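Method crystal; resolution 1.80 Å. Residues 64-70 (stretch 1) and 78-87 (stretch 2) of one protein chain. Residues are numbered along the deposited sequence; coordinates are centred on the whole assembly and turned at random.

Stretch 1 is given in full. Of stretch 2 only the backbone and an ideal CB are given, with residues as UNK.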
# COMPACT_ATOMS: atom_id res chain seq x y z
N LYS B 64 21.11 8.60 1.25
CA LYS B 64 20.76 7.63 0.22
C LYS B 64 19.64 6.69 0.64
O LYS B 64 19.56 6.27 1.80
CB LYS B 64 21.99 6.82 -0.16
CG LYS B 64 21.87 6.07 -1.47
CD LYS B 64 23.09 5.18 -1.73
CE LYS B 64 24.40 5.95 -1.69
NZ LYS B 64 24.76 6.42 -0.32
N VAL B 65 18.77 6.37 -0.31
CA VAL B 65 17.65 5.48 -0.06
C VAL B 65 17.58 4.38 -1.11
O VAL B 65 17.63 4.65 -2.31
CB VAL B 65 16.31 6.24 -0.07
CG1 VAL B 65 15.16 5.27 0.10
CG2 VAL B 65 16.29 7.29 1.03
N ILE B 66 17.45 3.14 -0.65
CA ILE B 66 17.33 2.01 -1.55
C ILE B 66 15.84 1.68 -1.68
O ILE B 66 15.18 1.35 -0.70
CB ILE B 66 18.07 0.78 -0.98
CG1 ILE B 66 19.58 1.06 -0.92
CG2 ILE B 66 17.78 -0.44 -1.84
CD1 ILE B 66 20.37 0.01 -0.16
N LEU B 67 15.30 1.80 -2.89
CA LEU B 67 13.89 1.51 -3.11
C LEU B 67 13.70 0.02 -3.38
O LEU B 67 14.33 -0.53 -4.29
CB LEU B 67 13.35 2.32 -4.30
CG LEU B 67 13.42 3.84 -4.18
CD1 LEU B 67 12.76 4.47 -5.39
CD2 LEU B 67 12.74 4.29 -2.89
N LEU B 68 12.86 -0.62 -2.58
CA LEU B 68 12.61 -2.05 -2.75
C LEU B 68 11.13 -2.39 -2.74
O LEU B 68 10.68 -3.17 -1.91
CB LEU B 68 13.29 -2.87 -1.66
CG LEU B 68 14.66 -3.50 -1.92
CD1 LEU B 68 14.92 -4.54 -0.84
CD2 LEU B 68 14.70 -4.14 -3.30
N PHE B 69 10.38 -1.81 -3.66
CA PHE B 69 8.96 -2.10 -3.75
C PHE B 69 8.76 -3.29 -4.68
O PHE B 69 9.62 -3.58 -5.51
CB PHE B 69 8.22 -0.86 -4.26
CG PHE B 69 8.32 0.30 -3.33
CD1 PHE B 69 7.64 0.29 -2.12
CD2 PHE B 69 9.15 1.38 -3.63
CE1 PHE B 69 7.78 1.34 -1.22
CE2 PHE B 69 9.30 2.43 -2.73
CZ PHE B 69 8.61 2.41 -1.53
N ASP B 70 7.64 -3.98 -4.53
CA ASP B 70 7.37 -5.15 -5.36
C ASP B 70 7.40 -4.81 -6.84
O ASP B 70 7.26 -3.65 -7.22
CB ASP B 70 6.01 -5.76 -4.98
CG ASP B 70 5.97 -6.23 -3.54
OD1 ASP B 70 7.05 -6.49 -2.96
OD2 ASP B 70 4.86 -6.36 -2.98
N UNK B 78 4.17 2.91 -6.73
CA UNK B 78 4.73 3.44 -5.49
C UNK B 78 6.21 3.76 -5.69
O UNK B 78 6.71 4.78 -5.22
CB UNK B 78 4.54 2.45 -4.34
N UNK B 79 6.91 2.88 -6.40
CA UNK B 79 8.32 3.09 -6.66
C UNK B 79 8.53 4.43 -7.37
O UNK B 79 9.37 5.22 -6.97
CB UNK B 79 8.89 1.94 -7.49
N UNK B 80 7.75 4.67 -8.42
CA UNK B 80 7.87 5.91 -9.18
C UNK B 80 7.54 7.13 -8.35
O UNK B 80 8.24 8.15 -8.42
CB UNK B 80 6.96 5.87 -10.41
N UNK B 81 6.48 7.03 -7.56
CA UNK B 81 6.06 8.13 -6.70
C UNK B 81 7.15 8.49 -5.69
O UNK B 81 7.50 9.66 -5.53
CB UNK B 81 4.76 7.77 -5.97
N UNK B 82 7.68 7.48 -5.01
CA UNK B 82 8.72 7.73 -4.02
C UNK B 82 10.03 8.16 -4.66
O UNK B 82 10.77 8.96 -4.10
CB UNK B 82 8.95 6.48 -3.17
N UNK B 83 10.32 7.65 -5.85
CA UNK B 83 11.55 8.03 -6.54
C UNK B 83 11.50 9.54 -6.81
O UNK B 83 12.45 10.27 -6.53
CB UNK B 83 11.72 7.24 -7.84
N UNK B 84 10.38 10.00 -7.36
CA UNK B 84 10.20 11.41 -7.66
C UNK B 84 10.23 12.27 -6.39
O UNK B 84 10.90 13.30 -6.35
CB UNK B 84 8.88 11.62 -8.41
N UNK B 85 9.52 11.84 -5.36
CA UNK B 85 9.49 12.59 -4.11
C UNK B 85 10.86 12.70 -3.46
O UNK B 85 11.31 13.80 -3.13
CB UNK B 85 8.51 11.94 -3.13
N UNK B 86 11.52 11.57 -3.26
CA UNK B 86 12.82 11.58 -2.62
C UNK B 86 13.84 12.39 -3.40
O UNK B 86 14.60 13.17 -2.82
CB UNK B 86 13.32 10.15 -2.44
N UNK B 87 13.87 12.23 -4.72
CA UNK B 87 14.83 13.00 -5.51
C UNK B 87 14.51 14.50 -5.40
O UNK B 87 15.42 15.32 -5.36
CB UNK B 87 14.81 12.55 -6.97

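Stretch 2 is a helix throughout, running nearly antiparallel to strand 64-67, with an angle of 173° between their directions and axes 10.1 Å apart at closest approach. Stretch 1 presents Val 65, Leu 67 and Phe 69 to it, while Ile 66 and Leu 68 point away; what the helix meets is therefore almost entirely apolar.

At position 78 CA-to-CB points toward stretch 1, and the ideal CB lies 4.4 Å from CD1 of Phe 69. An aliphatic chain of moderate size, such as valine, isoleucine or leucine, would suit a place beside an aromatic ring. The residue is Ile 78. Its CG2 sits over one face of the ring, 3.7 Å from the centroid of Phe 69 and 16° off the ring normal, a CH-pi contact.

Position 79 points sideways, its ideal CB 3.9 Å from Phe 69 CD2 and 5.1 Å from Leu 67 CD1. The backbone is already close, for CA of 79 is 3.6 Å from CD2 of Phe 69. Alanine or a slim side chain would fit, as would a longer one able to turn toward Leu 67. The residue is Asn 79, and its end does come nearer: OD1 lies 3.4 Å from CB of Leu 67 and 3.7 Å from CD2 of Phe 69. This oxygen is buried by the contact without a hydrogen-bond partner, whereas ND2 is satisfied elsewhere in the structure.

Positions 80 and 81 have nothing of stretch 1 within 5.5 Å of their ideal CB atoms, so polar, helix-compatible residues are as suitable as any. They are Gln 80 and Lys 81.

Position 82 again points toward stretch 1, its ideal CB 4.1 Å from Phe 69 CE2 and 4.4 Å from Leu 67 CD2. Leucine, methionine or isoleucine would be reasonable. The residue is Met 82, modelled as selenomethionine. Its CG packs 3.9 Å from CZ of Phe 69, and its CB lies 4.4 Å from CD2 of Leu 67, but the end of the chain leads away.

At 83 the direction is sideways, with the ideal CB 3.8 Å from Leu 67 CD1. Alanine would suffice, or a long chain that leaves from there. In Lys 83, CB touches CD1 of Leu 67 at 3.9 Å, and the extended all-t chain carries NZ away to a partner elsewhere in the structure.

Positions 84 and 85 face open space as far as stretch 1 is concerned and place little demand on side-chain type; they are Glu 84 and Leu 85.

Position 86 points toward stretch 1, but its ideal CB is still 5.4 Å from Val 65 CG2, leaving room for a branched apolar chain such as leucine or isoleucine. Leu 86 fills it: CD1 reaches CG1 of Val 65 at 3.8 Å and CD2 of Leu 67 at 3.9 Å.

Position 87 is out of reach, and many residues would serve; it is Ser 87.

Stretch 2, residues 78-87: INQKMKELLS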
# COMPACT_ATOMS: atom_id res chain seq x y z
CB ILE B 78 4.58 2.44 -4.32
CG1 ILE B 78 3.10 2.18 -4.06
CG2 ILE B 78 5.24 2.99 -3.07
CD1 ILE B 78 2.84 1.21 -2.93
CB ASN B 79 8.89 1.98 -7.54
CG ASN B 79 10.40 2.05 -7.67
OD1 ASN B 79 11.12 1.72 -6.74
ND2 ASN B 79 10.87 2.50 -8.83
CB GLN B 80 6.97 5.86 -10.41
CG GLN B 80 7.40 4.83 -11.44
CD GLN B 80 8.88 4.93 -11.76
OE1 GLN B 80 9.38 5.99 -12.14
NE2 GLN B 80 9.59 3.81 -11.60
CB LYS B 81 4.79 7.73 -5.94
CG LYS B 81 4.31 8.73 -4.91
CD LYS B 81 3.85 10.02 -5.58
CE LYS B 81 3.06 10.89 -4.62
NZ LYS B 81 2.51 12.08 -5.32
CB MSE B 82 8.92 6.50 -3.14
CG MSE B 82 7.69 6.13 -2.33
SE MSE B 82 7.09 7.59 -1.20
CE MSE B 82 8.80 7.94 -0.33
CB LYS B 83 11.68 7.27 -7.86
CG LYS B 83 12.90 7.63 -8.67
CD LYS B 83 12.91 6.86 -9.98
CE LYS B 83 14.09 7.24 -10.84
NZ LYS B 83 14.11 6.43 -12.09
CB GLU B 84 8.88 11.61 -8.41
CG GLU B 84 8.55 13.06 -8.77
CD GLU B 84 9.67 13.77 -9.51
OE1 GLU B 84 10.35 13.13 -10.35
OE2 GLU B 84 9.87 14.98 -9.27
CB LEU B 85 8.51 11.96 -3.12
CG LEU B 85 8.48 12.63 -1.74
CD1 LEU B 85 8.11 14.11 -1.89
CD2 LEU B 85 7.49 11.92 -0.83
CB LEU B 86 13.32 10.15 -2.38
CG LEU B 86 12.49 9.39 -1.33
CD1 LEU B 86 12.87 7.92 -1.34
CD2 LEU B 86 12.73 9.99 0.06
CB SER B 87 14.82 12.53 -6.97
OG SER B 87 13.57 12.77 -7.59
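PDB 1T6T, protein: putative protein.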